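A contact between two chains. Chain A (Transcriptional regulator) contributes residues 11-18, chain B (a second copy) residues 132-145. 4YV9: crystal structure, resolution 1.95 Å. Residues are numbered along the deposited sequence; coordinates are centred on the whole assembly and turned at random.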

ATOM      1  N   ARG A  11      -8.687  18.177 -13.445  1.00 94.53           N
ATOM      2  CA  ARG A  11      -9.423  17.874 -12.217  1.00 94.25           C
ATOM      3  C   ARG A  11      -8.558  17.946 -10.954  1.00 86.44           C
ATOM      4  O   ARG A  11      -8.949  18.561  -9.961  1.00 84.66           O
ATOM      5  N   LEU A  12      -7.388  17.314 -10.997  1.00 79.02           N
ATOM      6  CA  LEU A  12      -6.493  17.254  -9.841  1.00 68.03           C
ATOM      7  C   LEU A  12      -6.010  18.626  -9.434  1.00 66.65           C
ATOM      8  O   LEU A  12      -5.971  18.970  -8.245  1.00 62.55           O
ATOM      9  N   ARG A  13      -5.609  19.393 -10.436  1.00 68.94           N
ATOM     10  CA  ARG A  13      -5.186  20.754 -10.215  1.00 62.53           C
ATOM     11  C   ARG A  13      -6.322  21.541  -9.612  1.00 67.22           C
ATOM     12  O   ARG A  13      -6.097  22.358  -8.710  1.00 66.57           O
ATOM     13  N   GLN A  14      -7.547  21.341 -10.095  1.00 69.82           N
ATOM     14  CA  GLN A  14      -8.376  22.529 -10.008  1.00 76.45           C
ATOM     15  C   GLN A  14      -9.093  22.297  -8.713  1.00 79.83           C
ATOM     16  O   GLN A  14      -9.538  23.236  -8.050  1.00 80.96           O
ATOM     17  N   GLY A  15      -9.187  21.018  -8.350  1.00 75.46           N
ATOM     18  CA  GLY A  15      -9.756  20.617  -7.078  1.00 76.72           C
ATOM     19  C   GLY A  15      -8.837  20.933  -5.909  1.00 77.75           C
ATOM     20  O   GLY A  15      -9.167  20.640  -4.759  1.00 80.28           O
ATOM     21  N   LYS A  16      -7.677  21.510  -6.200  1.00 69.23           N
ATOM     22  CA  LYS A  16      -6.783  22.014  -5.163  1.00 69.95           C
ATOM     23  C   LYS A  16      -6.819  23.532  -5.100  1.00 65.52           C
ATOM     24  O   LYS A  16      -6.044  24.147  -4.362  1.00 65.32           O
ATOM     25  N   GLN A  17      -7.713  24.122  -5.892  1.00 65.26           N
ATOM     26  CA  GLN A  17      -7.804  25.572  -6.037  1.00 68.41           C
ATOM     27  C   GLN A  17      -6.465  26.153  -6.496  1.00 75.02           C
ATOM     28  O   GLN A  17      -6.067  27.240  -6.074  1.00 78.69           O
ATOM     29  N   VAL A  18      -5.768  25.415  -7.355  1.00 70.10           N
ATOM     30  CA  VAL A  18      -4.513  25.886  -7.926  1.00 71.17           C
ATOM     31  C   VAL A  18      -4.754  26.470  -9.312  1.00 76.82           C
ATOM     32  O   VAL A  18      -5.393  25.844 -10.157  1.00 75.05           O
TER
ATOM     33  N   ASP B 132      -7.446  26.540   6.337  1.00 45.35           N
ATOM     34  CA  ASP B 132      -8.225  27.136   5.261  1.00 49.73           C
ATOM     35  C   ASP B 132      -7.921  26.455   3.922  1.00 50.67           C
ATOM     36  O   ASP B 132      -8.846  26.119   3.178  1.00 52.71           O
ATOM     37  N   TYR B 133      -6.638  26.248   3.615  1.00 41.00           N
ATOM     38  CA  TYR B 133      -6.251  25.487   2.426  1.00 35.49           C
ATOM     39  C   TYR B 133      -6.896  24.101   2.419  1.00 41.31           C
ATOM     40  O   TYR B 133      -7.442  23.663   1.396  1.00 41.89           O
ATOM     41  N   LEU B 134      -6.825  23.421   3.563  1.00 39.70           N
ATOM     42  CA  LEU B 134      -7.298  22.041   3.686  1.00 40.38           C
ATOM     43  C   LEU B 134      -8.815  21.943   3.508  1.00 43.30           C
ATOM     44  O   LEU B 134      -9.324  20.998   2.881  1.00 39.45           O
ATOM     45  N   PHE B 135      -9.532  22.926   4.049  1.00 41.98           N
ATOM     46  CA  PHE B 135     -10.977  22.985   3.841  1.00 48.33           C
ATOM     47  C   PHE B 135     -11.317  23.252   2.372  1.00 50.99           C
ATOM     48  O   PHE B 135     -12.378  22.853   1.899  1.00 54.39           O
ATOM     49  N   SER B 136     -10.408  23.913   1.659  1.00 53.17           N
ATOM     50  CA  SER B 136     -10.663  24.350   0.285  1.00 53.15           C
ATOM     51  C   SER B 136     -10.460  23.250  -0.754  1.00 45.53           C
ATOM     52  O   SER B 136     -10.914  23.372  -1.887  1.00 46.65           O
ATOM     53  N   VAL B 137      -9.777  22.181  -0.366  1.00 45.63           N
ATOM     54  CA  VAL B 137      -9.465  21.075  -1.273  1.00 44.87           C
ATOM     55  C   VAL B 137     -10.690  20.149  -1.511  1.00 51.68           C
ATOM     56  O   VAL B 137     -11.463  19.908  -0.588  1.00 48.28           O
ATOM     57  N   GLU B 138     -10.876  19.648  -2.738  1.00 48.54           N
ATOM     58  CA  GLU B 138     -12.032  18.794  -3.058  1.00 53.84           C
ATOM     59  C   GLU B 138     -11.756  17.296  -2.859  1.00 57.61           C
ATOM     60  O   GLU B 138     -12.658  16.524  -2.509  1.00 69.00           O
ATOM     61  N   GLN B 139     -10.516  16.908  -3.124  1.00 48.02           N
ATOM     62  CA  GLN B 139      -9.986  15.579  -2.852  1.00 50.05           C
ATOM     63  C   GLN B 139      -8.643  15.610  -2.163  1.00 47.17           C
ATOM     64  O   GLN B 139      -7.679  16.208  -2.631  1.00 53.32           O
ATOM     65  N   TRP B 140      -8.610  14.943  -1.025  1.00 41.54           N
ATOM     66  CA  TRP B 140      -7.440  14.883  -0.184  1.00 39.36           C
ATOM     67  C   TRP B 140      -6.475  13.863  -0.757  1.00 42.62           C
ATOM     68  O   TRP B 140      -6.850  12.722  -1.027  1.00 46.56           O
ATOM     69  N   GLY B 141      -5.236  14.282  -0.970  1.00 39.12           N
ATOM     70  CA  GLY B 141      -4.214  13.378  -1.457  1.00 39.10           C
ATOM     71  C   GLY B 141      -3.200  13.187  -0.354  1.00 36.03           C
ATOM     72  O   GLY B 141      -3.398  13.661   0.759  1.00 33.13           O
ATOM     73  N   TYR B 142      -2.120  12.478  -0.666  1.00 35.18           N
ATOM     74  CA  TYR B 142      -1.023  12.274   0.280  1.00 37.73           C
ATOM     75  C   TYR B 142      -0.564  13.586   0.941  1.00 32.92           C
ATOM     76  O   TYR B 142      -0.376  13.649   2.161  1.00 31.73           O
ATOM     77  N   TYR B 143      -0.400  14.626   0.127  1.00 36.47           N
ATOM     78  CA  TYR B 143       0.020  15.961   0.599  1.00 40.40           C
ATOM     79  C   TYR B 143      -0.847  16.492   1.738  1.00 41.78           C
ATOM     80  O   TYR B 143      -0.345  16.835   2.820  1.00 35.95           O
ATOM     81  N   GLU B 144      -2.152  16.560   1.496  1.00 35.24           N
ATOM     82  CA  GLU B 144      -3.064  17.134   2.478  1.00 31.58           C
ATOM     83  C   GLU B 144      -3.140  16.266   3.723  1.00 34.49           C
ATOM     84  O   GLU B 144      -3.211  16.784   4.841  1.00 36.20           O
ATOM     85  N   ILE B 145      -3.105  14.950   3.534  1.00 33.83           N
ATOM     86  CA  ILE B 145      -3.173  14.008   4.643  1.00 28.76           C
ATOM     87  C   ILE B 145      -1.931  14.133   5.534  1.00 34.08           C
ATOM     88  O   ILE B 145      -2.034  14.163   6.760  1.00 42.71           O
TER

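The contact joins the end of a helix in chain A to a loop in chain B that links two helices, and the two stretches together bury 397 Å². At its charged centre is Lys A16, the residue with the most surface covered by the other stretch. The CA-to-CB bond points sideways, but with chi1 at m and the remaining torsions all t, the extended chain carries the ammonium group into chain B. There Lys A16 NZ donates to Glu B144 OE2 at 3.0 Å, a hydrogen bond that is also a salt bridge. A lysine suits the place because its long aliphatic stem can span the gap and deliver the ammonium group to the carboxylate.

Glu B144 points toward chain A and bends through chi1 m and chi2 p, which lets its carboxylate serve several donors. Besides the lysine, Tyr B133 OH donates to Glu B144 OE2 at 2.5 Å, while Gly B141 N, at the N-cap position, donates to Glu B144 OE1 at 2.9 Å. The acceptor is therefore held within its own chain as it meets the lysine.

Van der Waals contacts of mixed character surround this pair. Lys A16 CD lies 3.5 Å from Tyr B133 OH; that tyrosine, chi1 t, starts sideways but brings its hydroxyl end close. Tyr B143, also chi1 t, points toward chain A, and the ammonium end of the lysine approaches it, Lys A16 NZ coming within 3.7 Å of Tyr B143 CD2. Val B137, chi1 t, contributes a small branched surface beside the backbone, its CG2 4.4 Å from Lys A16 CA. Farther along, Leu A12 (m, t) extends its CD2 to 3.9 Å from NE2 of Gln B139, whose chi1 of 123° lies between wells; the ends of both side chains meet although both begin sideways.

A backbone hydrogen bond joins the two stretches here. Glu B138 N donates to Gly A15 O at 2.8 Å with a nearly straight angle of 166°, and the same oxygen receives a CA-H...O contact from Val B137 CA at 3.5 Å. Glycine suits this spot chiefly because an ideal CB on Gly A15 would be crowded by its own chain, 3.1 Å from Arg A11 O; it would also sit 3.6 Å from Glu B138 CB.

Gln A17, which is exposed, adopts positive phi in a Schellman motif and points toward chain B. Its m, m side chain folds so that Gln A17 NE2 lies 3.1 Å from Ser B136 O and 4.0 Å from CG of Glu B138, itself m, m and pointing toward chain A, while Gln A17 CG is 3.7 Å from Ser B136 OG. That serine, chi1 p, turns its hydroxyl back along its own chain, where Ser B136 OG donates to Tyr B133 O at 2.6 Å.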

ATOM      1  CB  ARG A  11     -10.066  16.485 -12.319  1.00 97.12           C
ATOM      2  CG  ARG A  11     -11.406  16.446 -13.059  1.00108.73           C
ATOM      3  CD  ARG A  11     -11.556  15.199 -13.942  1.00113.21           C
ATOM      4  NE  ARG A  11     -11.179  13.992 -13.210  1.00110.74           N
ATOM      5  CZ  ARG A  11     -10.583  12.929 -13.748  1.00110.46           C
ATOM      6  NH1 ARG A  11     -10.366  12.870 -15.058  1.00108.41           N
ATOM      7  NH2 ARG A  11     -10.257  11.895 -12.978  1.00109.81           N
ATOM      8  CB  LEU A  12      -5.288  16.372 -10.140  1.00 71.72           C
ATOM      9  CG  LEU A  12      -5.628  14.889 -10.211  1.00 79.50           C
ATOM     10  CD1 LEU A  12      -4.383  14.094 -10.536  1.00 78.32           C
ATOM     11  CD2 LEU A  12      -6.253  14.431  -8.895  1.00 76.05           C
ATOM     12  CB  ARG A  13      -4.737  21.425 -11.524  1.00 60.90           C
ATOM     13  CG  ARG A  13      -4.455  22.937 -11.427  1.00 66.46           C
ATOM     14  CD  ARG A  13      -4.257  23.584 -12.807  1.00 70.23           C
ATOM     15  NE  ARG A  13      -5.369  23.310 -13.715  1.00 70.94           N
ATOM     16  CZ  ARG A  13      -6.392  24.136 -13.919  1.00 78.65           C
ATOM     17  NH1 ARG A  13      -6.448  25.300 -13.284  1.00 83.02           N
ATOM     18  NH2 ARG A  13      -7.360  23.802 -14.761  1.00 78.82           N
ATOM     19  CB  GLN A  14      -9.364  22.727 -11.155  1.00 81.24           C
ATOM     20  CG  GLN A  14     -10.772  22.127 -11.117  1.00 93.28           C
ATOM     21  CD  GLN A  14     -11.297  21.963 -12.524  1.00 93.80           C
ATOM     22  OE1 GLN A  14     -10.487  22.081 -13.447  1.00 94.89           O
ATOM     23  NE2 GLN A  14     -12.651  21.740 -12.706  1.00101.17           N
ATOM     24  CB  LYS A  16      -5.345  21.564  -5.407  1.00 67.39           C
ATOM     25  CG  LYS A  16      -5.006  20.208  -4.858  1.00 65.47           C
ATOM     26  CD  LYS A  16      -3.519  20.035  -4.840  1.00 65.71           C
ATOM     27  CE  LYS A  16      -3.155  18.640  -4.466  1.00 61.07           C
ATOM     28  NZ  LYS A  16      -1.856  18.651  -3.772  1.00 64.72           N
ATOM     29  CB  GLN A  17      -8.252  26.223  -4.723  1.00 73.93           C
ATOM     30  CG  GLN A  17      -9.361  25.470  -4.007  1.00 70.77           C
ATOM     31  CD  GLN A  17     -10.570  25.229  -4.888  1.00 79.17           C
ATOM     32  OE1 GLN A  17     -11.052  26.138  -5.563  1.00 84.88           O
ATOM     33  NE2 GLN A  17     -11.071  23.998  -4.885  1.00 81.50           N
ATOM     34  CB  VAL A  18      -3.465  24.751  -8.015  1.00 72.30           C
ATOM     35  CG1 VAL A  18      -2.232  25.200  -8.807  1.00 67.56           C
ATOM     36  CG2 VAL A  18      -3.074  24.277  -6.619  1.00 69.68           C
TER
ATOM     37  CB  ASP B 132      -7.966  28.643   5.159  1.00 43.34           C
ATOM     38  CG  ASP B 132      -8.689  29.438   6.236  1.00 51.50           C
ATOM     39  OD1 ASP B 132      -9.478  28.844   7.004  1.00 50.42           O
ATOM     40  OD2 ASP B 132      -8.471  30.666   6.306  1.00 53.64           O
ATOM     41  CB  TYR B 133      -4.722  25.324   2.324  1.00 42.24           C
ATOM     42  CG  TYR B 133      -4.324  24.293   1.287  1.00 38.71           C
ATOM     43  CD1 TYR B 133      -4.534  24.533  -0.068  1.00 41.20           C
ATOM     44  CD2 TYR B 133      -3.777  23.064   1.662  1.00 37.34           C
ATOM     45  CE1 TYR B 133      -4.202  23.588  -1.030  1.00 44.35           C
ATOM     46  CE2 TYR B 133      -3.431  22.101   0.702  1.00 37.78           C
ATOM     47  CZ  TYR B 133      -3.652  22.377  -0.640  1.00 43.71           C
ATOM     48  OH  TYR B 133      -3.333  21.451  -1.594  1.00 43.52           O
ATOM     49  CB  LEU B 134      -6.889  21.454   5.042  1.00 38.88           C
ATOM     50  CG  LEU B 134      -5.397  21.114   5.200  1.00 37.29           C
ATOM     51  CD1 LEU B 134      -5.104  20.578   6.594  1.00 35.66           C
ATOM     52  CD2 LEU B 134      -4.962  20.093   4.149  1.00 34.86           C
ATOM     53  CB  PHE B 135     -11.613  24.054   4.734  1.00 39.71           C
ATOM     54  CG  PHE B 135     -11.908  23.581   6.127  1.00 36.64           C
ATOM     55  CD1 PHE B 135     -12.786  22.527   6.344  1.00 40.92           C
ATOM     56  CD2 PHE B 135     -11.329  24.200   7.220  1.00 36.50           C
ATOM     57  CE1 PHE B 135     -13.076  22.089   7.627  1.00 44.93           C
ATOM     58  CE2 PHE B 135     -11.605  23.772   8.505  1.00 38.64           C
ATOM     59  CZ  PHE B 135     -12.479  22.713   8.714  1.00 45.27           C
ATOM     60  CB  SER B 136      -9.773  25.549  -0.063  1.00 53.89           C
ATOM     61  OG  SER B 136      -8.482  25.135  -0.476  1.00 56.64           O
ATOM     62  CB  VAL B 137      -8.271  20.266  -0.711  1.00 39.21           C
ATOM     63  CG1 VAL B 137      -8.151  18.933  -1.383  1.00 48.24           C
ATOM     64  CG2 VAL B 137      -6.960  21.067  -0.864  1.00 39.40           C
ATOM     65  CB  GLU B 138     -12.500  19.044  -4.495  1.00 64.67           C
ATOM     66  CG  GLU B 138     -12.986  20.449  -4.773  1.00 78.97           C
ATOM     67  CD  GLU B 138     -14.271  20.805  -4.020  1.00 94.88           C
ATOM     68  OE1 GLU B 138     -15.061  19.893  -3.664  1.00 96.99           O
ATOM     69  OE2 GLU B 138     -14.498  22.018  -3.813  1.00101.46           O
ATOM     70  CB  GLN B 139      -9.950  14.772  -4.146  1.00 53.54           C
ATOM     71  CG  GLN B 139      -8.629  14.170  -4.660  1.00 70.48           C
ATOM     72  CD  GLN B 139      -8.932  13.106  -5.705  1.00 78.10           C
ATOM     73  OE1 GLN B 139     -10.028  13.132  -6.269  1.00 86.67           O
ATOM     74  NE2 GLN B 139      -7.925  12.263  -6.073  1.00 76.26           N
ATOM     75  CB  TRP B 140      -7.847  14.518   1.233  1.00 33.95           C
ATOM     76  CG  TRP B 140      -8.474  15.629   2.002  1.00 37.57           C
ATOM     77  CD1 TRP B 140      -9.552  16.368   1.649  1.00 39.94           C
ATOM     78  CD2 TRP B 140      -8.063  16.101   3.288  1.00 37.31           C
ATOM     79  NE1 TRP B 140      -9.840  17.280   2.628  1.00 40.63           N
ATOM     80  CE2 TRP B 140      -8.935  17.138   3.651  1.00 38.41           C
ATOM     81  CE3 TRP B 140      -7.028  15.751   4.162  1.00 37.64           C
ATOM     82  CZ2 TRP B 140      -8.818  17.836   4.855  1.00 38.30           C
ATOM     83  CZ3 TRP B 140      -6.911  16.435   5.362  1.00 43.21           C
ATOM     84  CH2 TRP B 140      -7.802  17.471   5.696  1.00 40.88           C
ATOM     85  CB  TYR B 142       0.140  11.610  -0.460  1.00 36.18           C
ATOM     86  CG  TYR B 142       1.295  11.182   0.398  1.00 38.03           C
ATOM     87  CD1 TYR B 142       1.209  10.048   1.188  1.00 36.98           C
ATOM     88  CD2 TYR B 142       2.498  11.890   0.383  1.00 39.39           C
ATOM     89  CE1 TYR B 142       2.292   9.639   1.986  1.00 39.15           C
ATOM     90  CE2 TYR B 142       3.575  11.490   1.155  1.00 43.04           C
ATOM     91  CZ  TYR B 142       3.469  10.364   1.955  1.00 46.09           C
ATOM     92  OH  TYR B 142       4.542   9.962   2.722  1.00 52.28           O
ATOM     93  CB  TYR B 143      -0.010  16.946  -0.577  1.00 37.76           C
ATOM     94  CG  TYR B 143       0.540  18.350  -0.339  1.00 35.69           C
ATOM     95  CD1 TYR B 143       1.874  18.544  -0.007  1.00 36.29           C
ATOM     96  CD2 TYR B 143      -0.260  19.478  -0.537  1.00 33.74           C
ATOM     97  CE1 TYR B 143       2.394  19.810   0.142  1.00 38.84           C
ATOM     98  CE2 TYR B 143       0.255  20.756  -0.386  1.00 37.82           C
ATOM     99  CZ  TYR B 143       1.585  20.909  -0.039  1.00 38.94           C
ATOM    100  OH  TYR B 143       2.132  22.164   0.117  1.00 37.27           O
ATOM    101  CB  GLU B 144      -4.464  17.327   1.872  1.00 31.03           C
ATOM    102  CG  GLU B 144      -4.550  18.443   0.838  1.00 40.93           C
ATOM    103  CD  GLU B 144      -4.005  18.047  -0.544  1.00 38.72           C
ATOM    104  OE1 GLU B 144      -3.984  16.842  -0.882  1.00 39.05           O
ATOM    105  OE2 GLU B 144      -3.583  18.953  -1.289  1.00 33.77           O
ATOM    106  CB  ILE B 145      -3.310  12.537   4.130  1.00 32.07           C
ATOM    107  CG1 ILE B 145      -4.619  12.345   3.358  1.00 34.66           C
ATOM    108  CG2 ILE B 145      -3.244  11.545   5.292  1.00 39.94           C
ATOM    109  CD1 ILE B 145      -4.616  11.056   2.517  1.00 33.94           C
TER